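Local structure of putative secreted cellulose-binding protein (Streptomyces coelicolor, 4OY6) at residues A[5-10]-A[96-101]; A[111-116]-A[138-143]; A[123-128]-A[159-164]. The protein oxidizes cellulose as a copper-dependent lytic polysaccharide monooxygenase of family AA10. All coordinates share one frame; numbering follows the deposited sequence.

All three contacts involve strands of the beta-sheet framework of the monooxygenase, and none contains the copper ligands His1 and His108. Interaction 1 joins strands 2-6 and 97-104 of the three-stranded sheet; interactions 2 and 3 both reach the larger mixed sheet, through neighbouring strands 110-118 and 161-170. Phe98 of interaction 1 packs on Val164 of interaction 3 (CZ to CG2 3.9 Å), and Val115 of interaction 2 meets the same valine (CG1 to CG1 3.7 Å), so Val164 takes part in both packings. The centres of interactions 2 and 3 lie about 22 Å apart. In interaction 2 the Phe113 side chain stays about 12 Å from the copper.

Interaction 1 (A[5-10]-A[96-101]); sequences VDPASR and DDFTVK. With ZN (zinc ion), chain G.
Val5 and Asp6 both turn their backbone N-H groups to the carbonyl of Lys101, while Asp6 returns its own carbonyl to the N-H of Lys101. The Val5 N to Lys101 O bond is 2.9 Å; that from Asp6 N to Lys101 O is weak at 3.4 Å. The return bond, Lys101 N to Asp6 O, is 2.8 Å long and almost straight (168° at the hydrogen). Asp6 O also receives a CA-H contact from Val100, whose CA lies 3.6 Å from it.

The side chains of Asp6 and Lys101 leave the same face of the sheet and run side by side. The carboxylate is spoken for elsewhere: OD1 of Asp6 binds the zinc ion at 2.2 Å, and four waters complete the coordination seen. Two of these waters are held by the protein as well. One donates to Val5 O at 2.6 Å, the other to OD2 of the same aspartate at 2.7 Å, so both carboxylate oxygens and a backbone carbonyl help to position the metal. The lysine side chain is modelled in two positions, and the relation of its end to the carboxylate is doubtful.

After a cis peptide bond the chain leaves the strand at Pro7. The proline's CD leans obliquely toward the Phe98 ring and approaches CG2 of Val100, while its carbonyl accepts from Ser181 OG. On its far side, strand 97-104 is hydrogen-bonded to strand 148-154 through Phe98 and Val100. Two residues facing one make this a classic beta bulge, here at the end of an outer strand in an antiparallel sheet of the immunoglobulin-like beta-sandwich characteristic of lytic polysaccharide monooxygenases.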
loop_
_atom_site.group_PDB
_atom_site.type_symbol
_atom_site.label_atom_id
_atom_site.label_comp_id
_atom_site.label_asym_id
_atom_site.label_seq_id
_atom_site.Cartn_x
_atom_site.Cartn_y
_atom_site.Cartn_z
ATOM N N VAL A 5 4.235 -6.511 -2.982
ATOM C CA VAL A 5 4.083 -6.967 -4.347
ATOM C C VAL A 5 2.910 -7.903 -4.563
ATOM O O VAL A 5 2.419 -8.032 -5.675
ATOM C CB VAL A 5 5.392 -7.583 -4.897
ATOM C CG1 VAL A 5 6.495 -6.521 -4.895
ATOM C CG2 VAL A 5 5.822 -8.808 -4.110
ATOM N N ASP A 6 2.442 -8.534 -3.488
ATOM C CA ASP A 6 1.274 -9.417 -3.551
ATOM C C ASP A 6 0.603 -9.381 -2.194
ATOM O O ASP A 6 1.247 -9.685 -1.191
ATOM C CB ASP A 6 1.671 -10.883 -3.857
ATOM C CG ASP A 6 2.270 -11.060 -5.207
ATOM O OD1 ASP A 6 1.509 -11.107 -6.191
ATOM O OD2 ASP A 6 3.519 -11.177 -5.301
ATOM N N PRO A 7 -0.673 -8.949 -2.111
ATOM C CA PRO A 7 -1.479 -8.308 -3.145
ATOM C C PRO A 7 -0.869 -6.947 -3.470
ATOM O O PRO A 7 -0.601 -6.169 -2.557
ATOM C CB PRO A 7 -2.863 -8.199 -2.483
ATOM C CG PRO A 7 -2.578 -8.088 -1.029
ATOM C CD PRO A 7 -1.334 -8.903 -0.793
ATOM N N ALA A 8 -0.646 -6.671 -4.740
ATOM C CA ALA A 8 0.135 -5.512 -5.141
ATOM C C ALA A 8 -0.360 -4.228 -4.507
ATOM O O ALA A 8 -1.578 -3.955 -4.492
ATOM C CB ALA A 8 0.104 -5.361 -6.639
ATOM N N SER A 9 0.576 -3.408 -4.041
ATOM C CA SER A 9 0.255 -2.059 -3.589
ATOM C C SER A 9 -0.242 -1.206 -4.758
ATOM O O SER A 9 -0.144 -1.584 -5.920
ATOM C CB SER A 9 1.485 -1.418 -2.964
ATOM O OG SER A 9 2.497 -1.243 -3.951
ATOM N N ARG A 10 -0.775 -0.043 -4.450
ATOM C CA ARG A 10 -1.375 0.782 -5.496
ATOM C C ARG A 10 -0.370 1.125 -6.596
ATOM O O ARG A 10 -0.625 0.985 -7.786
ATOM C CB ARG A 10 -2.016 2.045 -4.928
ATOM C CG ARG A 10 -3.325 1.763 -4.208
ATOM C CD ARG A 10 -4.048 3.007 -3.731
ATOM N NE ARG A 10 -5.344 2.621 -3.222
ATOM C CZ ARG A 10 -6.219 3.428 -2.641
ATOM N NH1 ARG A 10 -5.943 4.698 -2.455
ATOM N NH2 ARG A 10 -7.381 2.927 -2.236
ATOM N N ASP A 96 -9.824 -15.298 2.596
ATOM C CA ASP A 96 -9.884 -14.741 3.952
ATOM C C ASP A 96 -8.518 -14.788 4.649
ATOM O O ASP A 96 -8.177 -13.862 5.415
ATOM C CB ASP A 96 -10.892 -15.491 4.811
ATOM C CG ASP A 96 -12.346 -15.224 4.486
ATOM O OD1 ASP A 96 -12.666 -14.436 3.596
ATOM O OD2 ASP A 96 -13.170 -15.875 5.189
ATOM N N ASP A 97 -7.786 -15.867 4.405
ATOM C CA ASP A 97 -6.399 -15.995 4.814
ATOM C C ASP A 97 -5.555 -15.715 3.578
ATOM O O ASP A 97 -5.738 -16.357 2.537
ATOM C CB ASP A 97 -6.069 -17.407 5.322
ATOM C CG ASP A 97 -6.919 -17.837 6.487
ATOM O OD1 ASP A 97 -7.362 -16.993 7.269
ATOM O OD2 ASP A 97 -7.099 -19.055 6.613
ATOM N N PHE A 98 -4.633 -14.774 3.677
ATOM C CA PHE A 98 -3.813 -14.397 2.535
ATOM C C PHE A 98 -2.454 -13.959 3.048
ATOM O O PHE A 98 -2.280 -13.583 4.212
ATOM C CB PHE A 98 -4.485 -13.294 1.695
ATOM C CG PHE A 98 -4.699 -12.005 2.425
ATOM C CD1 PHE A 98 -5.813 -11.821 3.232
ATOM C CD2 PHE A 98 -3.797 -10.948 2.312
ATOM C CE1 PHE A 98 -6.013 -10.622 3.927
ATOM C CE2 PHE A 98 -4.014 -9.761 2.982
ATOM C CZ PHE A 98 -5.108 -9.605 3.802
ATOM N N THR A 99 -1.472 -14.057 2.170
ATOM C CA THR A 99 -0.107 -13.669 2.504
ATOM C C THR A 99 0.213 -12.307 1.937
ATOM O O THR A 99 0.033 -12.070 0.753
ATOM C CB THR A 99 0.889 -14.695 1.954
ATOM O OG1 THR A 99 0.602 -15.977 2.516
ATOM C CG2 THR A 99 2.323 -14.328 2.287
ATOM N N VAL A 100 0.680 -11.412 2.783
ATOM C CA VAL A 100 1.245 -10.150 2.336
ATOM C C VAL A 100 2.720 -10.390 2.070
ATOM O O VAL A 100 3.477 -10.773 2.988
ATOM C CB VAL A 100 1.029 -9.035 3.375
ATOM C CG1 VAL A 100 1.757 -7.774 2.950
ATOM C CG2 VAL A 100 -0.460 -8.786 3.563
ATOM N N LYS A 101 3.111 -10.199 0.808
ATOM C CA LYS A 101 4.488 -10.429 0.380
ATOM C C LYS A 101 5.113 -9.114 -0.005
ATOM O O LYS A 101 4.610 -8.397 -0.858
ATOM C CB LYS A 101 4.573 -11.403 -0.791
ATOM C CG LYS A 101 6.014 -11.670 -1.213
ATOM C CD LYS A 101 6.056 -12.642 -2.373
ATOM C CE LYS A 101 7.463 -12.828 -2.894
ATOM N NZ LYS A 101 7.504 -13.882 -3.940
HETATM ZN ZN ZN G . 2.060 -10.966 -8.294
HETATM O O HOH W 1 1.837 -8.826 -8.094
HETATM O O HOH W 2 4.197 -11.076 -7.901
HETATM O O HOH W 3 2.496 -10.140 -9.981
HETATM O O HOH W 4 0.324 -11.262 -8.963
#

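Interaction 2 (A[111-116]-A[138-143]); sequences DYFLVY and ARTGSY
Arg139 reaches across to Tyr112 and sets its guanidinium over the phenol ring in a cation-pi contact. NH2 of Arg139 sits 3.5 Å above the centre of the Tyr112 ring, and CZ of Arg139 is 4.3 Å from that ring's centroid, 12° off the normal; the two planes are inclined rather than stacked. The arginine gets there by running extended from CG to NE, with CG anti to its backbone N. Along the way it lies beside Leu114, whose CD2 branch rests against the arginine's CG and CD, at a spacing so short that its detail is doubtful.

Phe113, next along the strand from Tyr112, sends its ring to the other side, where Tyr143 of the loop meets it. CE2 of Phe113 points at the Tyr143 ring, approaching CD1 of Tyr143 to 3.6 Å; with the planes at 88° this is a T-shaped pair, Phe113 supplying the edge. The phenylalanine also meets Trp168 and Ile151, while Tyr143 OH bonds to Glu150 O.

Thr140 replaces a backbone partner with its side chain. Its OG1 stands between its own N and carbonyl carbon (chi1 75°), where it accepts from Phe113 N at 2.9 Å and donates to Gly141 O at 2.7 Å on a lone pair. Thr140 N to Phe113 O, also 2.9 Å, closes a two-way link between the same residues. Farther along, Val115 and Ala138 form a regular antiparallel hydrogen-bonded pair, with Val115 N to Ala138 O 2.9 Å.

The hydroxyl thus prolongs the strand pairing where strand 134-139 gives way to loop, with both its donor and acceptor roles used. Phe113 and Tyr143 pack with Ile151 on one face; on that of Leu114 and Arg139, the Tyr112 ring probably helps to stabilise the guanidinium charge.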
loop_
_atom_site.group_PDB
_atom_site.type_symbol
_atom_site.label_atom_id
_atom_site.label_comp_id
_atom_site.label_asym_id
_atom_site.label_seq_id
_atom_site.Cartn_x
_atom_site.Cartn_y
_atom_site.Cartn_z
ATOM N N ASP A 111 11.801 -4.435 11.915
ATOM C CA ASP A 111 11.559 -4.485 13.362
ATOM C C ASP A 111 10.190 -5.113 13.627
ATOM O O ASP A 111 10.012 -5.861 14.587
ATOM C CB ASP A 111 11.607 -3.083 13.980
ATOM C CG ASP A 111 13.012 -2.498 14.046
ATOM O OD1 ASP A 111 14.010 -3.186 13.703
ATOM O OD2 ASP A 111 13.088 -1.322 14.443
ATOM N N TYR A 112 9.232 -4.774 12.766
ATOM C CA TYR A 112 7.886 -5.303 12.819
ATOM C C TYR A 112 7.155 -4.867 11.545
ATOM O O TYR A 112 7.566 -3.914 10.870
ATOM C CB TYR A 112 7.112 -4.792 14.049
ATOM C CG TYR A 112 7.043 -3.289 14.204
ATOM C CD1 TYR A 112 6.047 -2.553 13.583
ATOM C CD2 TYR A 112 8.000 -2.594 14.928
ATOM C CE1 TYR A 112 5.983 -1.178 13.703
ATOM C CE2 TYR A 112 7.926 -1.213 15.074
ATOM C CZ TYR A 112 6.929 -0.506 14.451
ATOM O OH TYR A 112 6.857 0.853 14.570
ATOM N N PHE A 113 6.061 -5.566 11.260
ATOM C CA PHE A 113 5.014 -5.123 10.348
ATOM C C PHE A 113 3.726 -4.960 11.123
ATOM O O PHE A 113 3.414 -5.741 12.015
ATOM C CB PHE A 113 4.763 -6.149 9.232
ATOM C CG PHE A 113 5.959 -6.410 8.354
ATOM C CD1 PHE A 113 6.229 -5.594 7.283
ATOM C CD2 PHE A 113 6.802 -7.487 8.586
ATOM C CE1 PHE A 113 7.312 -5.834 6.460
ATOM C CE2 PHE A 113 7.894 -7.734 7.760
ATOM C CZ PHE A 113 8.150 -6.901 6.702
ATOM N N LEU A 114 2.972 -3.932 10.760
ATOM C CA LEU A 114 1.570 -3.771 11.178
ATOM C C LEU A 114 0.728 -3.928 9.926
ATOM O O LEU A 114 1.029 -3.340 8.890
ATOM C CB LEU A 114 1.315 -2.400 11.793
ATOM C CG LEU A 114 2.260 -1.969 12.895
ATOM C CD1 LEU A 114 1.942 -0.536 13.312
ATOM C CD2 LEU A 114 2.268 -2.921 14.073
ATOM N N VAL A 115 -0.352 -4.698 10.023
ATOM C CA VAL A 115 -1.245 -4.845 8.888
ATOM C C VAL A 115 -2.658 -4.519 9.364
ATOM O O VAL A 115 -3.125 -5.043 10.367
ATOM C CB VAL A 115 -1.220 -6.273 8.296
ATOM C CG1 VAL A 115 -2.068 -6.326 7.040
ATOM C CG2 VAL A 115 0.201 -6.733 8.012
ATOM N N TYR A 116 -3.300 -3.634 8.613
ATOM C CA TYR A 116 -4.668 -3.227 8.833
ATOM C C TYR A 116 -5.504 -3.546 7.603
ATOM O O TYR A 116 -4.990 -3.679 6.506
ATOM C CB TYR A 116 -4.781 -1.717 9.085
ATOM C CG TYR A 116 -3.962 -1.190 10.229
ATOM C CD1 TYR A 116 -2.614 -0.865 10.050
ATOM C CD2 TYR A 116 -4.501 -1.040 11.499
ATOM C CE1 TYR A 116 -1.855 -0.384 11.086
ATOM C CE2 TYR A 116 -3.738 -0.558 12.556
ATOM C CZ TYR A 116 -2.419 -0.224 12.333
ATOM O OH TYR A 116 -1.669 0.242 13.366
ATOM N N ALA A 138 -3.052 -7.782 11.894
ATOM C CA ALA A 138 -1.846 -8.481 12.354
ATOM C C ALA A 138 -0.821 -7.472 12.831
ATOM O O ALA A 138 -0.770 -6.353 12.340
ATOM C CB ALA A 138 -1.211 -9.304 11.230
ATOM N N ARG A 139 -0.031 -7.898 13.812
ATOM C CA ARG A 139 1.232 -7.235 14.113
ATOM C C ARG A 139 2.267 -8.333 14.237
ATOM O O ARG A 139 1.964 -9.374 14.826
ATOM C CB ARG A 139 1.193 -6.425 15.419
ATOM C CG ARG A 139 2.520 -5.733 15.714
ATOM C CD ARG A 139 2.439 -4.671 16.797
ATOM N NE ARG A 139 3.750 -4.024 16.931
ATOM C CZ ARG A 139 3.956 -2.754 17.267
ATOM N NH1 ARG A 139 2.937 -1.930 17.534
ATOM N NH2 ARG A 139 5.209 -2.293 17.332
ATOM N N THR A 140 3.464 -8.127 13.696
ATOM C CA THR A 140 4.473 -9.160 13.751
ATOM C C THR A 140 5.605 -8.752 14.657
ATOM O O THR A 140 5.719 -7.603 15.060
ATOM C CB THR A 140 5.088 -9.450 12.359
ATOM O OG1 THR A 140 5.996 -8.408 11.967
ATOM C CG2 THR A 140 4.039 -9.598 11.276
ATOM N N GLY A 141 6.461 -9.723 14.949
ATOM C CA GLY A 141 7.793 -9.432 15.479
ATOM C C GLY A 141 8.772 -9.129 14.361
ATOM O O GLY A 141 8.406 -8.841 13.216
ATOM N N SER A 142 10.042 -9.232 14.696
ATOM C CA SER A 142 11.081 -8.859 13.774
ATOM C C SER A 142 11.306 -9.943 12.714
ATOM O O SER A 142 11.057 -11.120 12.928
ATOM C CB SER A 142 12.361 -8.543 14.566
ATOM O OG SER A 142 12.888 -9.697 15.150
ATOM N N TYR A 143 11.766 -9.495 11.554
ATOM C CA TYR A 143 12.195 -10.347 10.465
ATOM C C TYR A 143 13.662 -10.017 10.187
ATOM O O TYR A 143 14.025 -8.842 10.066
ATOM C CB TYR A 143 11.401 -10.065 9.184
ATOM C CG TYR A 143 10.007 -10.642 9.110
ATOM C CD1 TYR A 143 9.032 -10.289 10.024
ATOM C CD2 TYR A 143 9.664 -11.516 8.100
ATOM C CE1 TYR A 143 7.750 -10.799 9.932
ATOM C CE2 TYR A 143 8.384 -12.016 7.983
ATOM C CZ TYR A 143 7.430 -11.671 8.926
ATOM O OH TYR A 143 6.134 -12.134 8.831
#

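Interaction 3 (A[123-128]-A[159-164]); sequences DPATQA and TGRHVV
An Asx turn at Asp123 presents Pro124 and Ala125 to strand 161-170, packing the loop between strands 110-118 and 134-139 against the mixed sheet. OD1 of Asp123 accepts from Ala125 N at 3.0 Å, and OD2 of the same carboxylate from Thr126 OG1 at 2.7 Å; both donors come from above the carboxylate plane. Asp123 O takes the N-H groups of Thr126 and Gln127, and Asp123 N gives its own to Gln127 OE1 at 2.8 Å.

The Pro124 ring, held forward by this turn, does most of the touching. Its CB meets CG2 of Val163 at 3.6 Å, and its CD lies alongside the Arg161 chain, 3.9 Å from that residue's CD. Arg161 sets off with CG anti to its backbone N, then bends at chi3 (-80°), which carries the guanidinium beyond the proline to Trp89 O, bonded by NH1. The CB of Ala125 approaches the arginine obliquely.

No hydrogen bond crosses between 123-128 and 159-164. The contact therefore rests on van der Waals packing of the proline against a valine branch and the arginine's methylenes, whereas the polar groups of Asp123 bond within the loop itself and probably stiffen it.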
loop_
_atom_site.group_PDB
_atom_site.type_symbol
_atom_site.label_atom_id
_atom_site.label_comp_id
_atom_site.label_asym_id
_atom_site.label_seq_id
_atom_site.Cartn_x
_atom_site.Cartn_y
_atom_site.Cartn_z
ATOM N N ASP A 123 -16.386 2.115 2.085
ATOM C CA ASP A 123 -16.316 1.972 0.633
ATOM C C ASP A 123 -15.108 2.737 0.091
ATOM O O ASP A 123 -15.179 3.948 -0.106
ATOM C CB ASP A 123 -17.574 2.516 -0.008
ATOM C CG ASP A 123 -17.533 2.434 -1.520
ATOM O OD1 ASP A 123 -16.626 1.751 -2.066
ATOM O OD2 ASP A 123 -18.414 3.061 -2.153
ATOM N N PRO A 124 -14.001 2.041 -0.199
ATOM C CA PRO A 124 -12.830 2.739 -0.744
ATOM C C PRO A 124 -13.025 3.428 -2.074
ATOM O O PRO A 124 -12.252 4.290 -2.448
ATOM C CB PRO A 124 -11.765 1.626 -0.845
ATOM C CG PRO A 124 -12.248 0.529 0.056
ATOM C CD PRO A 124 -13.752 0.602 -0.059
ATOM N N ALA A 125 -14.055 3.039 -2.812
ATOM C CA ALA A 125 -14.274 3.661 -4.109
ATOM C C ALA A 125 -14.915 5.030 -3.977
ATOM O O ALA A 125 -14.895 5.784 -4.939
ATOM C CB ALA A 125 -15.134 2.763 -4.984
ATOM N N THR A 126 -15.503 5.346 -2.811
ATOM C CA THR A 126 -16.158 6.639 -2.617
ATOM C C THR A 126 -15.765 7.408 -1.355
ATOM O O THR A 126 -16.187 8.555 -1.186
ATOM C CB THR A 126 -17.703 6.505 -2.620
ATOM O OG1 THR A 126 -18.111 5.669 -1.528
ATOM C CG2 THR A 126 -18.209 5.950 -3.942
ATOM N N GLN A 127 -14.947 6.810 -0.487
ATOM C CA GLN A 127 -14.560 7.427 0.774
ATOM C C GLN A 127 -13.045 7.459 0.933
ATOM O O GLN A 127 -12.356 6.488 0.596
ATOM C CB GLN A 127 -15.126 6.624 1.933
ATOM C CG GLN A 127 -16.643 6.532 1.948
ATOM C CD GLN A 127 -17.130 5.780 3.163
ATOM O OE1 GLN A 127 -17.359 4.585 3.111
ATOM N NE2 GLN A 127 -17.220 6.473 4.295
ATOM N N ALA A 128 -12.540 8.581 1.457
ATOM C CA ALA A 128 -11.117 8.710 1.753
ATOM C C ALA A 128 -10.734 7.796 2.923
ATOM O O ALA A 128 -11.503 7.631 3.883
ATOM C CB ALA A 128 -10.802 10.146 2.121
ATOM N N THR A 159 -15.840 -9.000 3.430
ATOM C CA THR A 159 -16.369 -9.301 2.101
ATOM C C THR A 159 -16.151 -8.127 1.176
ATOM O O THR A 159 -16.056 -6.979 1.627
ATOM C CB THR A 159 -17.865 -9.644 2.174
ATOM O OG1 THR A 159 -18.581 -8.523 2.683
ATOM C CG2 THR A 159 -18.101 -10.885 3.079
ATOM N N GLY A 160 -16.094 -8.413 -0.120
ATOM C CA GLY A 160 -16.029 -7.351 -1.086
ATOM C C GLY A 160 -14.765 -6.517 -1.013
ATOM O O GLY A 160 -13.688 -6.980 -0.603
ATOM N N ARG A 161 -14.897 -5.279 -1.473
ATOM C CA ARG A 161 -13.780 -4.365 -1.674
ATOM C C ARG A 161 -13.266 -3.787 -0.351
ATOM O O ARG A 161 -14.011 -3.178 0.416
ATOM C CB ARG A 161 -14.221 -3.227 -2.586
ATOM C CG ARG A 161 -13.160 -2.145 -2.761
ATOM C CD ARG A 161 -13.628 -0.979 -3.599
ATOM N NE ARG A 161 -13.582 -1.224 -5.029
ATOM C CZ ARG A 161 -12.508 -1.042 -5.776
ATOM N NH1 ARG A 161 -11.364 -0.643 -5.240
ATOM N NH2 ARG A 161 -12.601 -1.245 -7.092
ATOM N N HIS A 162 -11.958 -3.935 -0.151
ATOM C CA HIS A 162 -11.253 -3.361 0.997
ATOM C C HIS A 162 -9.907 -2.790 0.578
ATOM O O HIS A 162 -9.459 -2.994 -0.548
ATOM C CB HIS A 162 -11.019 -4.416 2.110
ATOM C CG HIS A 162 -12.277 -4.871 2.782
ATOM N ND1 HIS A 162 -12.613 -4.487 4.060
ATOM C CD2 HIS A 162 -13.296 -5.634 2.336
ATOM C CE1 HIS A 162 -13.799 -4.992 4.361
ATOM N NE2 HIS A 162 -14.231 -5.692 3.327
ATOM N N VAL A 163 -9.274 -2.083 1.500
ATOM C CA VAL A 163 -7.860 -1.731 1.376
ATOM C C VAL A 163 -7.126 -2.376 2.536
ATOM O O VAL A 163 -7.569 -2.277 3.696
ATOM C CB VAL A 163 -7.619 -0.199 1.391
ATOM C CG1 VAL A 163 -6.174 0.123 1.038
ATOM C CG2 VAL A 163 -8.558 0.522 0.455
ATOM N N VAL A 164 -6.017 -3.035 2.212
ATOM C CA VAL A 164 -5.054 -3.524 3.185
ATOM C C VAL A 164 -3.995 -2.426 3.330
ATOM O O VAL A 164 -3.525 -1.878 2.339
ATOM C CB VAL A 164 -4.410 -4.841 2.748
ATOM C CG1 VAL A 164 -3.342 -5.282 3.725
ATOM C CG2 VAL A 164 -5.447 -5.922 2.547
#